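Local coordinates for protein transmembrane oligosaccharyl transferase (Archaeoglobus fulgidus, PDB 3WAJ) that belongs to the STT3 family of membrane-embedded oligosaccharyl transferases, pairing a bundle of transmembrane helices of the GT-C type with a soluble C-terminal part, at residues F381-S395 and F431-V445. Sequence-based numbering, arbitrary orientation.
Sequences FGALFFFGMAGILYS and FAAVSAVYSALALSV
Y438 turns CG anti to its carbonyl carbon (chi1 -74°), which drops the ring as a knob into the hole formed by G388, G391, I392 and S395; S439, with nearly the same first torsion, lays OG against the backbone of F387 and G388. The motif is a glycine-mediated crossing of two membrane helices in the GT-C transmembrane bundle: the axes of 384-395 and 431-445 come within 6.9 Å, at 69°. G388 and G391 put bare CA atoms against the other helix, both next to Y438 O. No hydrogen bond crosses between the two helices; the close backbone approaches are CA-H...O contacts. The CA-H groups of G388 and G391 both point at Y438 O, with G391 CA 3.2 Å from Y438 O. In the reverse sense, the CA-H of S439 points at F387 O. The hydroxyl of S439 is spent within its own helix, where S439 OG gives a 2.7 Å bond to S435 O that is nearly straight in line with that carbonyl.

Around the Y438 ring, I392 sets its CA over one face and brings CD1 to 3.5 Å from CD2 of Y438, while L410 of helix 405-420 also touches the Y438 side chain. S395 borders the hole with its CB, and its hydroxyl bonds to E407. Where the pair begins, F381 presses CE1 against F431 CB at 3.5 Å. At the other end Y394 swings its ring out with CG anti to the backbone N (chi1 178°). V445, whose place in the model is less sure, lies over one face of this ring, and L441 CD1 meets the edge at Y394 CD1, 3.6 Å away.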
# COMPACT_ATOMS: atom_id res chain seq x y z
N PHE A 381 -3.46 -15.16 -13.44
CA PHE A 381 -2.45 -15.92 -14.18
C PHE A 381 -2.88 -16.24 -15.61
O PHE A 381 -2.07 -16.69 -16.43
CB PHE A 381 -2.09 -17.22 -13.44
CG PHE A 381 -1.83 -17.03 -11.96
CD1 PHE A 381 -0.58 -16.65 -11.51
CD2 PHE A 381 -2.85 -17.21 -11.04
CE1 PHE A 381 -0.34 -16.46 -10.16
CE2 PHE A 381 -2.62 -17.02 -9.68
CZ PHE A 381 -1.36 -16.64 -9.24
N GLY A 382 -4.15 -16.00 -15.91
CA GLY A 382 -4.73 -16.44 -17.17
C GLY A 382 -4.82 -17.95 -17.21
O GLY A 382 -5.23 -18.60 -16.24
N ALA A 383 -4.43 -18.52 -18.35
CA ALA A 383 -4.45 -19.96 -18.55
C ALA A 383 -3.15 -20.58 -18.07
O ALA A 383 -3.02 -21.80 -17.99
CB ALA A 383 -4.68 -20.27 -20.02
N LEU A 384 -2.17 -19.72 -17.76
CA LEU A 384 -0.88 -20.17 -17.23
C LEU A 384 -1.05 -20.81 -15.86
O LEU A 384 -0.16 -21.51 -15.38
CB LEU A 384 0.12 -19.02 -17.16
CG LEU A 384 0.70 -18.55 -18.49
CD1 LEU A 384 2.08 -17.94 -18.29
CD2 LEU A 384 0.76 -19.68 -19.50
N PHE A 385 -2.19 -20.54 -15.24
CA PHE A 385 -2.55 -21.20 -14.00
C PHE A 385 -2.76 -22.69 -14.24
O PHE A 385 -2.08 -23.53 -13.65
CB PHE A 385 -3.81 -20.55 -13.44
CG PHE A 385 -4.44 -21.30 -12.31
CD1 PHE A 385 -3.69 -21.65 -11.19
CD2 PHE A 385 -5.78 -21.65 -12.36
CE1 PHE A 385 -4.27 -22.35 -10.15
CE2 PHE A 385 -6.37 -22.35 -11.33
CZ PHE A 385 -5.62 -22.70 -10.22
N PHE A 386 -3.70 -23.01 -15.13
CA PHE A 386 -3.98 -24.40 -15.49
C PHE A 386 -2.75 -25.09 -16.09
O PHE A 386 -2.37 -26.19 -15.67
CB PHE A 386 -5.11 -24.45 -16.52
CG PHE A 386 -6.42 -23.93 -16.01
CD1 PHE A 386 -6.70 -23.91 -14.65
CD2 PHE A 386 -7.38 -23.47 -16.90
CE1 PHE A 386 -7.92 -23.43 -14.18
CE2 PHE A 386 -8.59 -22.99 -16.44
CZ PHE A 386 -8.86 -22.97 -15.08
N PHE A 387 -2.15 -24.44 -17.07
CA PHE A 387 -1.06 -25.02 -17.84
C PHE A 387 0.22 -25.08 -17.02
O PHE A 387 1.19 -25.72 -17.42
CB PHE A 387 -0.87 -24.26 -19.15
CG PHE A 387 -1.97 -24.48 -20.16
CD1 PHE A 387 -1.67 -24.81 -21.47
CD2 PHE A 387 -3.31 -24.38 -19.79
CE1 PHE A 387 -2.68 -25.02 -22.39
CE2 PHE A 387 -4.32 -24.59 -20.70
CZ PHE A 387 -4.01 -24.91 -22.01
N GLY A 388 0.21 -24.41 -15.88
CA GLY A 388 1.29 -24.51 -14.92
C GLY A 388 0.96 -25.55 -13.87
O GLY A 388 1.86 -26.14 -13.28
N MET A 389 -0.33 -25.77 -13.63
CA MET A 389 -0.77 -26.79 -12.67
C MET A 389 -0.55 -28.20 -13.21
O MET A 389 -0.22 -29.12 -12.46
CB MET A 389 -2.25 -26.58 -12.32
CG MET A 389 -2.58 -26.87 -10.87
SD MET A 389 -1.49 -25.97 -9.75
CE MET A 389 -2.21 -26.38 -8.16
N ALA A 390 -0.72 -28.37 -14.52
CA ALA A 390 -0.49 -29.67 -15.15
C ALA A 390 1.00 -29.97 -15.12
O ALA A 390 1.40 -31.10 -14.84
CB ALA A 390 -1.01 -29.68 -16.56
N GLY A 391 1.80 -28.95 -15.41
CA GLY A 391 3.25 -29.08 -15.36
C GLY A 391 3.77 -29.57 -14.02
O GLY A 391 4.70 -30.38 -13.99
N ILE A 392 3.18 -29.08 -12.92
CA ILE A 392 3.55 -29.50 -11.57
C ILE A 392 3.45 -31.00 -11.48
O ILE A 392 4.43 -31.70 -11.20
CB ILE A 392 2.57 -28.99 -10.50
CG1 ILE A 392 2.27 -27.51 -10.66
CG2 ILE A 392 3.09 -29.32 -9.10
CD1 ILE A 392 3.14 -26.60 -9.84
N LEU A 393 2.22 -31.48 -11.69
CA LEU A 393 1.89 -32.89 -11.58
C LEU A 393 2.81 -33.73 -12.44
O LEU A 393 3.34 -34.74 -11.97
CB LEU A 393 0.42 -33.12 -11.95
CG LEU A 393 -0.61 -33.03 -10.82
CD1 LEU A 393 -0.22 -32.04 -9.75
CD2 LEU A 393 -1.97 -32.66 -11.39
N TYR A 394 3.02 -33.31 -13.68
CA TYR A 394 3.88 -34.04 -14.61
C TYR A 394 5.29 -34.14 -14.07
O TYR A 394 5.96 -35.16 -14.21
CB TYR A 394 3.89 -33.38 -15.98
CG TYR A 394 4.81 -34.06 -16.98
CD1 TYR A 394 6.04 -33.51 -17.30
CD2 TYR A 394 4.43 -35.25 -17.60
CE1 TYR A 394 6.89 -34.13 -18.22
CE2 TYR A 394 5.27 -35.87 -18.52
CZ TYR A 394 6.49 -35.31 -18.82
OH TYR A 394 7.33 -35.92 -19.73
N SER A 395 5.74 -33.06 -13.44
CA SER A 395 7.05 -33.04 -12.80
C SER A 395 7.01 -33.86 -11.51
O SER A 395 8.00 -34.49 -11.16
CB SER A 395 7.48 -31.60 -12.51
OG SER A 395 8.89 -31.52 -12.42
N PHE A 431 3.86 -16.39 -7.34
CA PHE A 431 3.40 -17.54 -8.12
C PHE A 431 3.67 -17.34 -9.61
O PHE A 431 3.71 -18.31 -10.37
CB PHE A 431 1.91 -17.83 -7.87
CG PHE A 431 1.62 -18.44 -6.52
CD1 PHE A 431 2.41 -19.46 -6.01
CD2 PHE A 431 0.55 -17.98 -5.75
CE1 PHE A 431 2.15 -20.01 -4.76
CE2 PHE A 431 0.27 -18.53 -4.50
CZ PHE A 431 1.07 -19.55 -4.01
N ALA A 432 3.87 -16.09 -10.00
CA ALA A 432 4.07 -15.74 -11.41
C ALA A 432 5.18 -16.58 -12.06
O ALA A 432 4.95 -17.28 -13.04
CB ALA A 432 4.36 -14.27 -11.54
N ALA A 433 6.39 -16.50 -11.50
CA ALA A 433 7.50 -17.30 -12.00
C ALA A 433 7.18 -18.78 -11.96
O ALA A 433 7.61 -19.52 -12.83
CB ALA A 433 8.77 -17.01 -11.22
N VAL A 434 6.44 -19.21 -10.93
CA VAL A 434 6.07 -20.62 -10.83
C VAL A 434 5.18 -21.04 -11.98
O VAL A 434 5.46 -22.03 -12.66
CB VAL A 434 5.33 -20.96 -9.52
CG1 VAL A 434 4.84 -22.41 -9.56
CG2 VAL A 434 6.20 -20.72 -8.32
N SER A 435 4.12 -20.27 -12.21
CA SER A 435 3.16 -20.61 -13.26
C SER A 435 3.77 -20.51 -14.66
O SER A 435 3.29 -21.14 -15.60
CB SER A 435 1.91 -19.75 -13.16
OG SER A 435 2.07 -18.55 -13.89
N ALA A 436 4.84 -19.72 -14.79
CA ALA A 436 5.52 -19.57 -16.09
C ALA A 436 6.51 -20.71 -16.42
O ALA A 436 6.70 -21.05 -17.59
CB ALA A 436 6.23 -18.23 -16.16
N VAL A 437 7.15 -21.26 -15.39
CA VAL A 437 8.12 -22.35 -15.56
C VAL A 437 7.42 -23.67 -15.80
O VAL A 437 7.80 -24.42 -16.71
CB VAL A 437 9.03 -22.47 -14.32
CG1 VAL A 437 9.94 -23.68 -14.44
CG2 VAL A 437 9.85 -21.21 -14.14
N TYR A 438 6.39 -23.96 -15.00
CA TYR A 438 5.63 -25.21 -15.10
C TYR A 438 4.60 -25.19 -16.25
O TYR A 438 3.88 -26.16 -16.47
CB TYR A 438 4.97 -25.56 -13.76
CG TYR A 438 5.95 -26.07 -12.72
CD1 TYR A 438 6.83 -27.11 -13.02
CD2 TYR A 438 6.00 -25.52 -11.44
CE1 TYR A 438 7.74 -27.58 -12.07
CE2 TYR A 438 6.90 -25.99 -10.49
CZ TYR A 438 7.76 -27.02 -10.82
OH TYR A 438 8.65 -27.49 -9.89
N SER A 439 4.55 -24.09 -16.99
CA SER A 439 3.77 -24.04 -18.22
C SER A 439 4.71 -24.23 -19.40
O SER A 439 4.38 -24.94 -20.36
CB SER A 439 3.01 -22.71 -18.35
OG SER A 439 1.95 -22.63 -17.42
N ALA A 440 5.89 -23.63 -19.31
CA ALA A 440 6.95 -23.84 -20.30
C ALA A 440 7.41 -25.29 -20.31
O ALA A 440 8.05 -25.74 -21.25
CB ALA A 440 8.11 -22.93 -20.03
N LEU A 441 7.11 -26.01 -19.23
CA LEU A 441 7.43 -27.42 -19.14
C LEU A 441 6.29 -28.22 -19.78
O LEU A 441 6.53 -29.03 -20.68
CB LEU A 441 7.65 -27.81 -17.67
CG LEU A 441 8.10 -29.21 -17.27
CD1 LEU A 441 6.89 -30.07 -16.94
CD2 LEU A 441 8.95 -29.86 -18.35
N ALA A 442 5.06 -27.96 -19.33
CA ALA A 442 3.86 -28.59 -19.88
C ALA A 442 3.77 -28.45 -21.40
O ALA A 442 3.25 -29.33 -22.09
CB ALA A 442 2.61 -28.02 -19.23
N LEU A 443 4.27 -27.34 -21.92
CA LEU A 443 4.33 -27.13 -23.36
C LEU A 443 5.53 -27.87 -23.95
O LEU A 443 5.37 -28.68 -24.87
CB LEU A 443 4.38 -25.64 -23.70
CG LEU A 443 3.11 -24.84 -23.37
CD1 LEU A 443 3.28 -23.38 -23.77
CD2 LEU A 443 1.88 -25.44 -24.04
N SER A 444 6.72 -27.63 -23.40
CA SER A 444 7.94 -28.30 -23.86
C SER A 444 7.92 -29.80 -23.53
O SER A 444 8.92 -30.37 -23.09
CB SER A 444 9.19 -27.64 -23.26
OG SER A 444 10.35 -28.43 -23.42
N VAL A 445 6.76 -30.41 -23.76
CA VAL A 445 6.53 -31.81 -23.49
C VAL A 445 5.46 -32.26 -24.48
O VAL A 445 5.62 -33.28 -25.15
CB VAL A 445 6.08 -32.05 -22.03
CG1 VAL A 445 5.03 -33.15 -21.94
CG2 VAL A 445 7.29 -32.37 -21.16